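Local coordinates for L-ribulose 3-epimerase (Methylomonas sp. DH-1, PDB 7CJ5), which catalyses the manganese-dependent epimerisation of ketoses at carbon 3, acting best on L-ribulose and also interconverting D-allulose and D-fructose, at residues Ala68-Ser73 against Ser106-Val111; Leu184-Met189 against Val225-Phe230; Leu7-His12 against Gly36-Glu41; Phe245-Ser250 against Asn266-Ser271. All coordinates share one frame; numbering follows the deposited sequence.

Interaction 1. Residues Ala68-Ser73 against Ser106-Val111; sequences ASLGLS and SELCGV. With FUD (D-fructose), chain D.
A68 and L70 pair through their backbones with E107 and C109. They join strands 65-72 and 107-112, parallel neighbours in the TIM barrel. With helix 83-102 the two strands make one beta-alpha-beta unit.

The first three backbone bonds run alternately between the strands. A68 N donates to E107 O over 3.1 Å, almost straight at 171°. C109 N returns a bond to A68 O at 2.9 Å. L70 N then reaches C109 O at 3.3 Å, a longer and more bent bond. The chain turns a corner at G110, which has a positive phi, and V111. Past it, L72 N donates to V111 O. A CA-H...O contact supports the pairing, with S69 CA 3.0 Å from C109 O. That oxygen therefore meets both an N-H and a C-H.

The apolar contacts lie on the face of A68 and L108. L108 CD1 touches A68 CB at 4.1 Å, and L70 CD2 packs on the same methyl. L108 gets there with CG anti to the backbone N (chi1 178°). L92, A96, T97 and L100 of helix 83-102 lie against L70 and L108.

S69 and C109 share the other face, with S69 CB 3.7 Å from C109 SG. This face meets the substrate. S69 OG accepts a hydrogen bond from fructose O6 at 2.9 Å and is also bonded to E41 OE2. Further along the sugar, V111 CG2 lies 3.6 Å from fructose O4.

Interaction 2. Residues Leu184-Met189 against Val225-Phe230; sequences LDTYHM and VDFASF. With MN (manganese (II) ion), chain C; FUD (D-fructose), chain D.
T186 OG1 lies 3.5 Å from F227 CE1, oblique to that ring, and is hydrogen-bonded to G213 O. The T186 methyl turns to the next phenylalanine. CG2 stands over the middle of the F230 ring, 3.6 Å from its centroid and only 12° off the normal, a CH-pi contact. One torsion serves both: chi1 of 58° sets OG1 between the backbone N and the carbonyl carbon, and leaves CG2 beside the N.

M189 meets F230 further round. Its SD is 3.6 Å from CE1, an oblique Met-aromatic contact. The side chain bends at chi3 (71°), which keeps CE near the same part of the ring. V225 CG1 touches T186 CB at 4.0 Å and also lies over the centre of the F227 ring.

The contact packs helix 186-192, which follows strand 180-185 of the TIM barrel, against the start of helix 227-236. F227 and F230 also lie on I212 of strand 207-212. D226 caps helix 227-236, its OD1 accepting from S229 N.

D185 is the N-cap of the other helix, and its carboxylate has two tasks. OD1 accepts from Y187 N at 2.9 Å, and OD2 binds manganese at 2.0 Å. The capping bond probably helps to fix the carboxylate that binds the metal. E152, H211 and E246 are the other protein ligands. One turn on, H188 NE2 donates to fructose O2 at 3.0 Å and also bonds O1. Y187 OH is hydrogen-bonded to Y157 OH of the second subunit.

Interaction 3. Residues Leu7-His12 against Gly36-Glu41; sequences LEYGGH and GYDYIE. With BDF (beta-D-fructopyranose), chain F; FUD (D-fructose), chain D.
D38 reaches across to Y9. Its CB lies 3.5 Å from Y9 O. CG is beside the backbone N (chi1 -57°) and lies 3.3 Å from O3 of a beta-D-fructopyranose. The carboxylate runs alongside the Y9 side chain, pointing the same way. OD2 accepts from Y9 N at 2.9 Å, using its anti lone pair. It also accepts from O3 of the sugar. OD1 takes O4 of that sugar at 2.6 Å. Both oxygens thus grip this second sugar, which sits far from the active site and is also bonded to S288 O.

Y9 O answers with two bonds. D38 N donates to it at 2.7 Å, nearly in line with the carbonyl, and Y39 N adds a longer one.

From here the strands pair in parallel. G11 N donates to Y39 O, and E41 N to G11 O. Strands 8-12 and 39-43 are the first two strands of the TIM barrel, and helix 22-35 completes their beta-alpha-beta unit.

Two rings lie flat on glycines. G10 CA stands over the Y39 ring, 3.3 Å from its centroid. G11 CA sits over the Y37 ring at 3.9 Å, another CH-pi contact. The ring hydroxyls are held elsewhere, Y39 OH by T244 and Y37 OH by A275 O.

At the far end, E41 OE2, bonded to S69, comes 3.4 Å from H12 CD2. OE1 is bonded to H211 NE2, so E41 is second shell to a manganese ligand. H12 ND1 is bonded to L14 N. The weak bond of H12 NE2 to fructose O6 is doubtful, as NE2 is modelled too close to the sugar.

Interaction 4. Residues Phe245-Ser250 against Asn266-Ser271; sequences FESFSS and NLWHDS. With MN (manganese (II) ion), chain C; FUD (D-fructose), chain D.
W268 and S247 make the central bond. W268 NE1 donates to S247 OG at 2.8 Å, with an angle of 150° at the hydrogen. The hydroxyl sits 20° out of the indole plane. It is brought there by a chi1 of -178°, which swings OG away from the backbone N. S249 lies over one indole face, its CB 4.0 Å from the centroid of the six-membered ring.

N266 holds the end of the 245-250 segment. Its OD1 accepts from S250 N at 2.9 Å, in the carbonyl plane and on a lone pair. Its ND2 donates to S250 OG at 2.8 Å. One water bridges S249 OG, 2.6 Å away, to W268 O. S249 OG is also hydrogen-bonded to E251 N.

Further out, L274 of helix 271-286 packs on both S247 and W268. D270 caps that helix through D273 N. Both segments are loops after the last barrel strand, 242-245, one on each side of helix 255-260.

E246 and F248 flank S247 and face the active site. E246 OE2 binds manganese at 2.1 Å, and E246 is probably a proton donor or acceptor in the reaction. F248 CZ lies 3.9 Å from fructose C3 and meets H12 edge-to-face. S247 OG accepts from W268 NE1, which leaves its own proton for R217 O. This ties the loop to the backbone of R217, a sugar-binding residue.

How the interactions relate
Along the chain the order is interaction 3, 1, 2, 4. Interactions 1 and 3 pair neighbouring strands of the eight-stranded barrel, with centres about 15 Å apart. They meet where S69 and E41 touch. Interaction 4 follows strand 242-245, which pairs with 8-12 and closes the barrel through G10, H12 and F245. Interaction 2 packs two helices beside the barrel, one following strand 180-185 directly. Its centre is about 18 Å from that of interaction 4, yet D185 and E246 converge on the manganese. All four reach the same D-fructose. The active site is thus built from distant parts of the sequence, at the C-terminal ends of the strands, as usual in TIM barrels.

Interaction 1. Residues Ala68-Ser73 against Ser106-Val111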
# COMPACT_ATOMS: atom_id res chain seq x y z
N ALA A 68 -7.26 1.77 -23.14
CA ALA A 68 -8.12 1.13 -22.13
C ALA A 68 -7.26 0.46 -21.06
O ALA A 68 -6.15 -0.02 -21.37
CB ALA A 68 -9.07 0.14 -22.77
N SER A 69 -7.80 0.42 -19.85
CA SER A 69 -7.26 -0.34 -18.71
C SER A 69 -8.41 -1.09 -18.05
O SER A 69 -9.59 -0.70 -18.23
CB SER A 69 -6.54 0.54 -17.72
OG SER A 69 -7.43 1.50 -17.16
N LEU A 70 -8.09 -2.15 -17.33
CA LEU A 70 -9.09 -2.80 -16.46
C LEU A 70 -8.33 -3.57 -15.39
O LEU A 70 -7.10 -3.77 -15.54
CB LEU A 70 -9.97 -3.72 -17.31
CG LEU A 70 -9.24 -4.85 -18.04
CD1 LEU A 70 -9.08 -6.07 -17.15
CD2 LEU A 70 -9.96 -5.20 -19.32
N GLY A 71 -9.05 -3.94 -14.34
CA GLY A 71 -8.66 -4.99 -13.39
C GLY A 71 -9.68 -6.11 -13.45
O GLY A 71 -10.89 -5.82 -13.55
N LEU A 72 -9.20 -7.35 -13.43
CA LEU A 72 -10.09 -8.53 -13.37
C LEU A 72 -10.69 -8.60 -11.96
O LEU A 72 -10.28 -7.80 -11.08
CB LEU A 72 -9.31 -9.79 -13.74
CG LEU A 72 -8.67 -9.76 -15.13
CD1 LEU A 72 -7.78 -10.98 -15.32
CD2 LEU A 72 -9.74 -9.71 -16.21
N SER A 73 -11.64 -9.49 -11.77
CA SER A 73 -12.28 -9.74 -10.45
C SER A 73 -12.13 -11.23 -10.12
O SER A 73 -11.59 -11.97 -10.96
CB SER A 73 -13.73 -9.30 -10.44
OG SER A 73 -14.54 -10.20 -11.19
N SER A 106 -4.69 1.40 -29.18
CA SER A 106 -3.54 0.49 -29.45
C SER A 106 -2.91 -0.02 -28.15
O SER A 106 -1.94 -0.78 -28.24
CB SER A 106 -2.53 1.17 -30.34
OG SER A 106 -2.07 2.38 -29.76
N GLU A 107 -3.45 0.37 -26.99
CA GLU A 107 -2.87 -0.03 -25.67
C GLU A 107 -3.98 -0.54 -24.74
O GLU A 107 -4.90 0.23 -24.43
CB GLU A 107 -2.12 1.13 -25.01
CG GLU A 107 -1.00 1.69 -25.87
CD GLU A 107 0.22 0.80 -26.02
OE1 GLU A 107 0.37 -0.13 -25.21
OE2 GLU A 107 1.02 1.03 -26.94
N LEU A 108 -3.87 -1.79 -24.33
CA LEU A 108 -4.66 -2.37 -23.21
C LEU A 108 -3.70 -2.58 -22.03
O LEU A 108 -2.75 -3.37 -22.17
CB LEU A 108 -5.31 -3.68 -23.64
CG LEU A 108 -6.11 -4.38 -22.56
CD1 LEU A 108 -7.32 -3.55 -22.17
CD2 LEU A 108 -6.54 -5.78 -23.01
N CYS A 109 -3.94 -1.89 -20.92
CA CYS A 109 -3.02 -1.91 -19.76
C CYS A 109 -3.81 -2.13 -18.47
O CYS A 109 -5.04 -2.39 -18.54
CB CYS A 109 -2.22 -0.61 -19.69
SG CYS A 109 -3.25 0.85 -19.38
N GLY A 110 -3.12 -2.03 -17.34
CA GLY A 110 -3.71 -2.21 -16.01
C GLY A 110 -3.52 -3.62 -15.49
O GLY A 110 -2.58 -4.33 -15.94
N VAL A 111 -4.36 -4.02 -14.54
CA VAL A 111 -4.23 -5.31 -13.82
C VAL A 111 -5.03 -6.35 -14.63
O VAL A 111 -6.12 -6.77 -14.19
CB VAL A 111 -4.65 -5.17 -12.35
CG1 VAL A 111 -4.38 -6.44 -11.55
CG2 VAL A 111 -3.91 -4.00 -11.70
C1 FUD D . -5.29 0.70 -9.18
C2 FUD D . -4.61 1.38 -10.33
C3 FUD D . -5.39 1.59 -11.60
C4 FUD D . -6.04 0.25 -11.86
C5 FUD D . -7.13 0.17 -12.92
C6 FUD D . -7.53 1.48 -13.57
O1 FUD D . -4.61 0.96 -7.95
O2 FUD D . -3.45 1.76 -10.21
O3 FUD D . -4.53 1.97 -12.67
O4 FUD D . -4.97 -0.61 -12.17
O5 FUD D . -6.77 -0.79 -13.90
O6 FUD D . -8.60 1.19 -14.51

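Interaction 2. Residues Leu184-Met189 against Val225-Phe230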
# COMPACT_ATOMS: atom_id res chain seq x y z
N LEU A 184 4.28 0.74 -15.40
CA LEU A 184 4.69 1.24 -14.07
C LEU A 184 3.74 2.36 -13.63
O LEU A 184 3.26 3.12 -14.48
CB LEU A 184 6.13 1.74 -14.10
CG LEU A 184 7.21 0.67 -14.13
CD1 LEU A 184 8.59 1.30 -14.26
CD2 LEU A 184 7.14 -0.23 -12.90
N ASP A 185 3.51 2.44 -12.32
CA ASP A 185 2.57 3.39 -11.68
C ASP A 185 3.27 3.97 -10.45
O ASP A 185 3.62 3.19 -9.56
CB ASP A 185 1.28 2.66 -11.29
CG ASP A 185 0.25 3.55 -10.63
OD1 ASP A 185 0.66 4.42 -9.84
OD2 ASP A 185 -0.96 3.36 -10.89
N THR A 186 3.47 5.29 -10.41
CA THR A 186 4.30 5.98 -9.38
C THR A 186 3.71 5.74 -7.99
O THR A 186 4.51 5.68 -7.04
CB THR A 186 4.48 7.47 -9.71
OG1 THR A 186 3.20 8.10 -9.81
CG2 THR A 186 5.26 7.69 -10.98
N TYR A 187 2.39 5.60 -7.86
CA TYR A 187 1.71 5.35 -6.55
C TYR A 187 2.16 4.00 -6.00
O TYR A 187 2.54 3.88 -4.82
CB TYR A 187 0.19 5.42 -6.70
CG TYR A 187 -0.58 4.81 -5.56
CD1 TYR A 187 -0.75 5.48 -4.36
CD2 TYR A 187 -1.13 3.54 -5.68
CE1 TYR A 187 -1.48 4.92 -3.31
CE2 TYR A 187 -1.84 2.96 -4.64
CZ TYR A 187 -2.02 3.65 -3.45
OH TYR A 187 -2.72 3.08 -2.43
N HIS A 188 2.15 2.98 -6.85
CA HIS A 188 2.56 1.60 -6.48
C HIS A 188 4.07 1.56 -6.25
O HIS A 188 4.52 0.94 -5.27
CB HIS A 188 2.07 0.62 -7.56
CG HIS A 188 0.58 0.57 -7.65
ND1 HIS A 188 -0.21 0.23 -6.55
CD2 HIS A 188 -0.27 0.84 -8.66
CE1 HIS A 188 -1.48 0.27 -6.90
NE2 HIS A 188 -1.55 0.66 -8.18
N MET A 189 4.84 2.23 -7.12
CA MET A 189 6.32 2.26 -7.05
C MET A 189 6.75 2.85 -5.70
O MET A 189 7.72 2.34 -5.09
CB MET A 189 6.88 3.10 -8.19
CG MET A 189 6.64 2.48 -9.54
SD MET A 189 7.31 3.53 -10.85
CE MET A 189 9.06 3.28 -10.57
N VAL A 225 5.86 11.10 -3.41
CA VAL A 225 6.45 10.52 -4.65
C VAL A 225 7.59 11.41 -5.14
O VAL A 225 7.37 12.63 -5.36
CB VAL A 225 5.40 10.31 -5.76
CG1 VAL A 225 6.09 10.01 -7.08
CG2 VAL A 225 4.42 9.21 -5.41
N ASP A 226 8.77 10.81 -5.34
CA ASP A 226 9.92 11.52 -5.95
C ASP A 226 9.71 11.57 -7.48
O ASP A 226 10.30 10.75 -8.19
CB ASP A 226 11.24 10.89 -5.51
CG ASP A 226 12.41 11.76 -5.89
OD1 ASP A 226 12.19 12.69 -6.70
OD2 ASP A 226 13.53 11.52 -5.37
N PHE A 227 8.89 12.50 -7.96
CA PHE A 227 8.55 12.65 -9.40
C PHE A 227 9.80 13.08 -10.17
O PHE A 227 9.99 12.62 -11.32
CB PHE A 227 7.38 13.61 -9.59
CG PHE A 227 6.04 13.02 -9.23
CD1 PHE A 227 5.51 11.97 -9.96
CD2 PHE A 227 5.32 13.50 -8.15
CE1 PHE A 227 4.29 11.42 -9.63
CE2 PHE A 227 4.09 12.95 -7.82
CZ PHE A 227 3.58 11.91 -8.55
N ALA A 228 10.63 13.93 -9.56
CA ALA A 228 11.88 14.44 -10.16
C ALA A 228 12.75 13.24 -10.55
O ALA A 228 13.26 13.22 -11.69
CB ALA A 228 12.58 15.37 -9.18
N SER A 229 12.90 12.26 -9.66
CA SER A 229 13.71 11.04 -9.92
C SER A 229 13.05 10.21 -11.03
O SER A 229 13.75 9.80 -11.98
CB SER A 229 13.88 10.23 -8.67
OG SER A 229 14.64 9.07 -8.95
N PHE A 230 11.76 9.93 -10.89
CA PHE A 230 10.98 9.11 -11.86
C PHE A 230 11.11 9.70 -13.27
O PHE A 230 11.45 8.96 -14.20
CB PHE A 230 9.52 9.02 -11.43
CG PHE A 230 8.71 8.17 -12.37
CD1 PHE A 230 8.91 6.80 -12.43
CD2 PHE A 230 7.78 8.75 -13.22
CE1 PHE A 230 8.16 6.02 -13.30
CE2 PHE A 230 7.07 7.97 -14.12
CZ PHE A 230 7.26 6.60 -14.15
MN MN C . -2.50 2.67 -12.01
C1 FUD D . -5.29 0.70 -9.18
C2 FUD D . -4.61 1.38 -10.33
C3 FUD D . -5.39 1.59 -11.60
C4 FUD D . -6.04 0.25 -11.86
C5 FUD D . -7.13 0.17 -12.92
C6 FUD D . -7.53 1.48 -13.57
O1 FUD D . -4.61 0.96 -7.95
O2 FUD D . -3.45 1.76 -10.21
O3 FUD D . -4.53 1.97 -12.67
O4 FUD D . -4.97 -0.61 -12.17
O5 FUD D . -6.77 -0.79 -13.90
O6 FUD D . -8.60 1.19 -14.51

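Interaction 3. Residues Leu7-His12 against Gly36-Glu41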
# COMPACT_ATOMS: atom_id res chain seq x y z
N LEU A 7 4.71 9.50 -27.56
CA LEU A 7 4.59 10.29 -26.32
C LEU A 7 3.21 10.95 -26.35
O LEU A 7 2.94 11.75 -27.24
CB LEU A 7 5.72 11.32 -26.24
CG LEU A 7 5.73 12.15 -24.97
CD1 LEU A 7 5.64 11.24 -23.76
CD2 LEU A 7 6.96 13.05 -24.90
N GLU A 8 2.34 10.58 -25.42
CA GLU A 8 0.97 11.16 -25.35
C GLU A 8 0.48 11.06 -23.91
O GLU A 8 0.86 10.09 -23.22
CB GLU A 8 0.03 10.47 -26.34
CG GLU A 8 -0.02 8.96 -26.23
CD GLU A 8 -0.93 8.31 -27.26
OE1 GLU A 8 -0.86 7.08 -27.43
OE2 GLU A 8 -1.72 9.04 -27.91
N TYR A 9 -0.35 12.02 -23.51
CA TYR A 9 -0.83 12.20 -22.11
C TYR A 9 -2.31 11.87 -22.05
O TYR A 9 -3.10 12.36 -22.89
CB TYR A 9 -0.51 13.62 -21.64
CG TYR A 9 0.96 13.92 -21.61
CD1 TYR A 9 1.75 13.47 -20.57
CD2 TYR A 9 1.58 14.59 -22.66
CE1 TYR A 9 3.11 13.72 -20.54
CE2 TYR A 9 2.94 14.85 -22.64
CZ TYR A 9 3.71 14.42 -21.57
OH TYR A 9 5.05 14.64 -21.53
N GLY A 10 -2.67 11.06 -21.05
CA GLY A 10 -4.03 10.53 -20.85
C GLY A 10 -4.63 10.93 -19.52
O GLY A 10 -3.90 10.99 -18.51
N GLY A 11 -5.94 11.19 -19.52
CA GLY A 11 -6.76 11.29 -18.31
C GLY A 11 -7.51 9.99 -18.09
O GLY A 11 -8.14 9.51 -19.05
N HIS A 12 -7.43 9.41 -16.89
CA HIS A 12 -8.20 8.19 -16.54
C HIS A 12 -9.69 8.57 -16.48
O HIS A 12 -10.02 9.53 -15.77
CB HIS A 12 -7.71 7.59 -15.23
CG HIS A 12 -8.10 6.16 -15.05
ND1 HIS A 12 -9.42 5.78 -14.90
CD2 HIS A 12 -7.37 5.03 -15.01
CE1 HIS A 12 -9.48 4.47 -14.75
NE2 HIS A 12 -8.23 3.98 -14.82
N GLY A 36 -6.73 19.07 -21.50
CA GLY A 36 -5.67 19.19 -22.53
C GLY A 36 -4.97 17.87 -22.80
O GLY A 36 -3.90 17.88 -23.46
N TYR A 37 -5.53 16.77 -22.31
CA TYR A 37 -5.02 15.40 -22.57
C TYR A 37 -5.20 15.04 -24.05
O TYR A 37 -6.11 15.59 -24.71
CB TYR A 37 -5.69 14.38 -21.65
CG TYR A 37 -5.33 14.56 -20.20
CD1 TYR A 37 -4.12 14.09 -19.71
CD2 TYR A 37 -6.16 15.24 -19.33
CE1 TYR A 37 -3.77 14.26 -18.38
CE2 TYR A 37 -5.83 15.42 -18.00
CZ TYR A 37 -4.63 14.92 -17.52
OH TYR A 37 -4.28 15.11 -16.22
N ASP A 38 -4.32 14.18 -24.54
CA ASP A 38 -4.29 13.66 -25.93
C ASP A 38 -5.27 12.48 -26.06
O ASP A 38 -5.77 12.24 -27.18
CB ASP A 38 -2.88 13.21 -26.31
CG ASP A 38 -1.86 14.32 -26.15
OD1 ASP A 38 -2.06 15.38 -26.78
OD2 ASP A 38 -0.87 14.11 -25.42
N TYR A 39 -5.52 11.77 -24.96
CA TYR A 39 -6.37 10.55 -24.97
C TYR A 39 -7.07 10.41 -23.62
O TYR A 39 -6.65 11.03 -22.62
CB TYR A 39 -5.56 9.29 -25.33
CG TYR A 39 -4.58 8.82 -24.28
CD1 TYR A 39 -3.27 9.27 -24.28
CD2 TYR A 39 -4.96 7.92 -23.30
CE1 TYR A 39 -2.37 8.85 -23.32
CE2 TYR A 39 -4.07 7.48 -22.33
CZ TYR A 39 -2.77 7.96 -22.34
OH TYR A 39 -1.89 7.56 -21.38
N ILE A 40 -8.14 9.63 -23.64
CA ILE A 40 -8.82 9.14 -22.41
C ILE A 40 -8.47 7.66 -22.26
O ILE A 40 -8.47 6.93 -23.28
CB ILE A 40 -10.34 9.37 -22.45
CG1 ILE A 40 -11.01 8.88 -21.17
CG2 ILE A 40 -10.96 8.75 -23.70
CD1 ILE A 40 -12.33 9.54 -20.89
N GLU A 41 -8.12 7.26 -21.04
CA GLU A 41 -7.96 5.84 -20.67
C GLU A 41 -9.32 5.35 -20.16
O GLU A 41 -9.75 5.76 -19.07
CB GLU A 41 -6.86 5.68 -19.64
CG GLU A 41 -6.58 4.22 -19.32
CD GLU A 41 -5.44 4.04 -18.33
OE1 GLU A 41 -4.38 4.63 -18.57
OE2 GLU A 41 -5.63 3.33 -17.33
C1 BDF F . 3.69 15.34 -26.36
C2 BDF F . 2.94 16.54 -26.92
C3 BDF F . 1.43 16.26 -27.06
C4 BDF F . 0.76 17.42 -27.79
C5 BDF F . 1.43 17.63 -29.14
C6 BDF F . 2.92 17.85 -28.95
O1 BDF F . 5.02 15.73 -26.04
O2 BDF F . 3.10 17.65 -26.07
O3 BDF F . 0.86 16.10 -25.77
O4 BDF F . -0.63 17.15 -27.96
O5 BDF F . 1.23 16.48 -29.98
O6 BDF F . 3.52 16.77 -28.20
C1 FUD D . -5.29 0.70 -9.18
C2 FUD D . -4.61 1.38 -10.33
C3 FUD D . -5.39 1.59 -11.60
C4 FUD D . -6.04 0.25 -11.86
C5 FUD D . -7.13 0.17 -12.92
C6 FUD D . -7.53 1.48 -13.57
O1 FUD D . -4.61 0.96 -7.95
O2 FUD D . -3.45 1.76 -10.21
O3 FUD D . -4.53 1.97 -12.67
O4 FUD D . -4.97 -0.61 -12.17
O5 FUD D . -6.77 -0.79 -13.90
O6 FUD D . -8.60 1.19 -14.51

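Interaction 4. Residues Phe245-Ser250 against Asn266-Ser271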
# COMPACT_ATOMS: atom_id res chain seq x y z
N PHE A 245 -2.63 10.27 -16.04
CA PHE A 245 -2.91 10.72 -14.66
C PHE A 245 -4.17 10.01 -14.15
O PHE A 245 -5.19 9.97 -14.86
CB PHE A 245 -3.12 12.23 -14.61
CG PHE A 245 -3.65 12.64 -13.27
CD1 PHE A 245 -2.87 12.51 -12.13
CD2 PHE A 245 -4.96 13.07 -13.12
CE1 PHE A 245 -3.37 12.85 -10.88
CE2 PHE A 245 -5.45 13.41 -11.88
CZ PHE A 245 -4.66 13.29 -10.76
N GLU A 246 -4.12 9.50 -12.93
CA GLU A 246 -5.34 8.91 -12.32
C GLU A 246 -5.42 9.21 -10.82
O GLU A 246 -4.38 9.40 -10.16
CB GLU A 246 -5.35 7.40 -12.56
CG GLU A 246 -4.34 6.66 -11.73
CD GLU A 246 -4.26 5.18 -12.03
OE1 GLU A 246 -5.13 4.68 -12.78
OE2 GLU A 246 -3.32 4.55 -11.54
N SER A 247 -6.66 9.29 -10.35
CA SER A 247 -7.06 9.34 -8.93
C SER A 247 -8.51 8.85 -8.84
O SER A 247 -9.18 8.82 -9.88
CB SER A 247 -6.91 10.72 -8.37
OG SER A 247 -7.27 10.70 -7.00
N PHE A 248 -8.96 8.47 -7.65
CA PHE A 248 -10.20 7.69 -7.45
C PHE A 248 -10.99 8.27 -6.28
O PHE A 248 -10.61 7.99 -5.14
CB PHE A 248 -9.83 6.21 -7.25
CG PHE A 248 -9.04 5.66 -8.40
CD1 PHE A 248 -9.67 5.34 -9.59
CD2 PHE A 248 -7.66 5.52 -8.31
CE1 PHE A 248 -8.94 4.85 -10.66
CE2 PHE A 248 -6.94 5.04 -9.40
CZ PHE A 248 -7.58 4.71 -10.57
N SER A 249 -12.00 9.08 -6.58
CA SER A 249 -12.90 9.73 -5.59
C SER A 249 -14.04 8.77 -5.24
O SER A 249 -14.65 8.22 -6.19
CB SER A 249 -13.48 11.02 -6.11
OG SER A 249 -14.59 11.44 -5.32
N SER A 250 -14.34 8.61 -3.94
CA SER A 250 -15.46 7.76 -3.46
C SER A 250 -16.80 8.39 -3.87
O SER A 250 -17.85 7.72 -3.71
CB SER A 250 -15.39 7.55 -1.96
OG SER A 250 -15.69 8.75 -1.26
N ASN A 266 -11.61 11.60 0.73
CA ASN A 266 -11.47 12.32 -0.55
C ASN A 266 -10.44 13.43 -0.35
O ASN A 266 -10.53 14.16 0.66
CB ASN A 266 -12.81 12.79 -1.08
CG ASN A 266 -13.66 11.62 -1.52
OD1 ASN A 266 -13.30 10.90 -2.45
ND2 ASN A 266 -14.78 11.41 -0.86
N LEU A 267 -9.48 13.51 -1.26
CA LEU A 267 -8.37 14.48 -1.24
C LEU A 267 -8.70 15.62 -2.19
O LEU A 267 -7.89 16.54 -2.30
CB LEU A 267 -7.07 13.78 -1.65
CG LEU A 267 -6.38 12.96 -0.56
CD1 LEU A 267 -6.72 13.52 0.80
CD2 LEU A 267 -6.77 11.51 -0.62
N TRP A 268 -9.85 15.56 -2.87
CA TRP A 268 -10.23 16.56 -3.90
C TRP A 268 -11.72 16.48 -4.21
O TRP A 268 -12.31 15.40 -4.01
CB TRP A 268 -9.37 16.37 -5.16
CG TRP A 268 -9.43 15.00 -5.77
CD1 TRP A 268 -8.62 13.94 -5.50
CD2 TRP A 268 -10.38 14.53 -6.75
NE1 TRP A 268 -8.98 12.85 -6.25
CE2 TRP A 268 -10.06 13.18 -7.02
CE3 TRP A 268 -11.45 15.11 -7.44
CZ2 TRP A 268 -10.76 12.42 -7.96
CZ3 TRP A 268 -12.15 14.36 -8.35
CH2 TRP A 268 -11.81 13.03 -8.61
N HIS A 269 -12.30 17.59 -4.68
CA HIS A 269 -13.73 17.70 -5.06
C HIS A 269 -13.89 17.73 -6.57
O HIS A 269 -14.74 16.99 -7.11
CB HIS A 269 -14.35 18.98 -4.51
CG HIS A 269 -14.38 19.06 -3.03
ND1 HIS A 269 -15.53 18.79 -2.32
CD2 HIS A 269 -13.42 19.37 -2.14
CE1 HIS A 269 -15.28 18.94 -1.04
NE2 HIS A 269 -14.00 19.30 -0.89
N ASP A 270 -13.14 18.62 -7.22
CA ASP A 270 -13.36 19.00 -8.64
C ASP A 270 -12.43 18.20 -9.56
O ASP A 270 -11.22 18.45 -9.54
CB ASP A 270 -13.20 20.50 -8.85
CG ASP A 270 -13.66 20.89 -10.24
OD1 ASP A 270 -14.88 20.78 -10.50
OD2 ASP A 270 -12.81 21.23 -11.05
N SER A 271 -13.01 17.31 -10.37
CA SER A 271 -12.30 16.49 -11.39
C SER A 271 -11.47 17.40 -12.30
O SER A 271 -10.29 17.08 -12.54
CB SER A 271 -13.27 15.67 -12.19
OG SER A 271 -14.02 14.81 -11.35
MN MN C . -2.50 2.67 -12.01
C1 FUD D . -5.29 0.70 -9.18
C2 FUD D . -4.61 1.38 -10.33
C3 FUD D . -5.39 1.59 -11.60
C4 FUD D . -6.04 0.25 -11.86
C5 FUD D . -7.13 0.17 -12.92
C6 FUD D . -7.53 1.48 -13.57
O1 FUD D . -4.61 0.96 -7.95
O2 FUD D . -3.45 1.76 -10.21
O3 FUD D . -4.53 1.97 -12.67
O4 FUD D . -4.97 -0.61 -12.17
O5 FUD D . -6.77 -0.79 -13.90
O6 FUD D . -8.60 1.19 -14.51
O HOH W 1 -14.72 13.86 -4.46